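Local coordinates for glutaredoxin 2 (Salmonella enterica subsp. enterica serovar Typhimurium, PDB 3IR4), which binds glutathione and probably catalyses glutathione-dependent thiol-disulfide exchange, at residues 145-150 with 189-194. Numbering follows the deposited sequence. Where two conformers were deposited one is given.
Sequences GLIKKI and AGIHWP. With SO4 (sulfate ion), chain E.
In the all-helical, GST-like C-terminal domain, Ile147 and Ile150 of helix 143-160 pack against the loop 189-194, which leads from helix 173-185 into helix 195-208. No direct hydrogen bond joins the two segments. The contact is van der Waals packing of isoleucine side chains on each other and on the loop backbone, with one bridging water. Ile147 points at the loop and sets its two methyl groups against successive carbonyl oxygens. CG2, anti to the backbone N, lies 3.4 Å from Gly190 O. CD1, at the end of the other branch, lies 3.5 Å from Ala189 O. Gly190 has a positive phi of 115° and no side chain, and its backbone approaches Ile147. One turn along the helix, Ile150 CG2, in one of two conformers, meets the extended CG1-CD1 arm of Ile191, 3.8 Å from its CD1. These two side chains cross at a slant. The other branch of Ile191, CG2, lies over one face of the Trp193 ring, offset toward its rim. Water 1 accepts a hydrogen bond from His192 N and donates one to Ile147 O, each 2.9 Å long. It links a helix carbonyl to the loop backbone. The exposed His192 ring uses ND1 to donate to sulfate O4 at 2.7 Å, nearly straight at 165°. The ion probably comes from the crystallisation liquor. Around the contact, Leu103 of helix 101-108 touches both Ile147 and Ile150, and Leu185 of helix 173-185 touches Ile150 and Ile191. Pro194 is the N-cap residue of helix 195-208 and rests on Leu154 and Asp158 of helix 143-160.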
# COMPACT_ATOMS: atom_id res chain seq x y z
N GLY A 145 7.66 -9.74 19.64
CA GLY A 145 6.74 -10.82 19.34
C GLY A 145 6.03 -10.66 18.00
O GLY A 145 5.81 -11.61 17.27
N LEU A 146 5.65 -9.42 17.68
CA LEU A 146 4.97 -9.14 16.42
C LEU A 146 5.90 -9.40 15.24
O LEU A 146 5.47 -9.93 14.22
CB LEU A 146 4.45 -7.71 16.39
CG LEU A 146 3.26 -7.43 17.31
CD1 LEU A 146 3.10 -5.93 17.52
CD2 LEU A 146 1.99 -8.00 16.72
N ILE A 147 7.16 -9.00 15.38
CA ILE A 147 8.17 -9.23 14.34
C ILE A 147 8.39 -10.72 14.12
O ILE A 147 8.52 -11.21 12.97
CB ILE A 147 9.50 -8.50 14.69
CG1 ILE A 147 9.31 -6.98 14.53
CG2 ILE A 147 10.68 -9.04 13.86
CD1 ILE A 147 10.38 -6.10 15.17
N LYS A 148 8.42 -11.49 15.20
CA LYS A 148 8.56 -12.94 15.05
C LYS A 148 7.33 -13.54 14.34
O LYS A 148 7.46 -14.45 13.52
CB LYS A 148 8.75 -13.57 16.44
CG LYS A 148 8.94 -15.09 16.43
CD LYS A 148 9.15 -15.65 17.84
CE LYS A 148 9.42 -17.15 17.81
NZ LYS A 148 10.76 -17.44 17.24
N LYS A 149 6.14 -13.02 14.67
CA LYS A 149 4.90 -13.46 14.01
C LYS A 149 4.93 -13.20 12.52
O LYS A 149 4.66 -14.10 11.73
CB LYS A 149 3.64 -12.78 14.59
CG LYS A 149 3.05 -13.38 15.88
CD LYS A 149 1.88 -12.54 16.42
CE LYS A 149 0.76 -12.38 15.41
NZ LYS A 149 0.20 -13.70 15.05
N ILE A 150 5.27 -11.99 12.11
CA ILE A 150 5.30 -11.74 10.68
C ILE A 150 6.41 -12.58 10.01
O ILE A 150 6.24 -13.06 8.90
CB ILE A 150 5.31 -10.23 10.37
CG1 ILE A 150 5.12 -9.99 8.87
CG2 ILE A 150 6.59 -9.59 10.87
CD1 ILE A 150 3.85 -10.62 8.25
N ALA A 189 11.89 -2.24 10.99
CA ALA A 189 13.22 -2.78 11.24
C ALA A 189 13.09 -4.07 12.05
O ALA A 189 12.32 -4.13 13.00
CB ALA A 189 14.08 -1.75 12.01
N GLY A 190 13.82 -5.10 11.66
CA GLY A 190 13.94 -6.33 12.40
C GLY A 190 13.39 -7.58 11.75
O GLY A 190 13.66 -8.69 12.19
N ILE A 191 12.58 -7.41 10.72
CA ILE A 191 11.92 -8.53 10.06
C ILE A 191 12.92 -9.41 9.30
O ILE A 191 13.84 -8.91 8.64
CB ILE A 191 10.83 -8.04 9.09
CG1 ILE A 191 9.66 -7.45 9.88
CG2 ILE A 191 10.31 -9.20 8.23
CD1 ILE A 191 8.55 -6.85 9.03
N HIS A 192 12.74 -10.72 9.42
CA HIS A 192 13.46 -11.72 8.65
C HIS A 192 12.68 -12.01 7.35
O HIS A 192 11.57 -12.53 7.41
CB HIS A 192 13.61 -13.01 9.46
CG HIS A 192 14.41 -12.87 10.72
ND1 HIS A 192 14.96 -13.94 11.36
CD2 HIS A 192 14.74 -11.78 11.46
CE1 HIS A 192 15.60 -13.53 12.44
NE2 HIS A 192 15.49 -12.22 12.52
N TRP A 193 13.26 -11.62 6.23
CA TRP A 193 12.64 -11.75 4.92
C TRP A 193 13.14 -12.97 4.18
O TRP A 193 14.31 -13.02 3.81
CB TRP A 193 12.94 -10.50 4.09
CG TRP A 193 12.26 -9.26 4.56
CD1 TRP A 193 12.73 -8.37 5.49
CD2 TRP A 193 11.00 -8.75 4.12
NE1 TRP A 193 11.86 -7.35 5.62
CE2 TRP A 193 10.78 -7.56 4.82
CE3 TRP A 193 10.08 -9.16 3.16
CZ2 TRP A 193 9.67 -6.76 4.58
CZ3 TRP A 193 8.98 -8.40 2.96
CH2 TRP A 193 8.77 -7.21 3.65
N PRO A 194 12.25 -13.93 3.90
CA PRO A 194 12.68 -15.08 3.11
C PRO A 194 13.05 -14.65 1.70
O PRO A 194 12.58 -13.63 1.22
CB PRO A 194 11.44 -16.00 3.14
CG PRO A 194 10.72 -15.61 4.36
CD PRO A 194 10.88 -14.11 4.39
S SO4 E . 15.25 -17.60 10.18
O1 SO4 E . 16.59 -17.01 10.02
O2 SO4 E . 15.34 -18.71 11.14
O3 SO4 E . 14.77 -18.07 8.87
O4 SO4 E . 14.38 -16.54 10.73
O HOH W 1 10.87 -11.67 11.38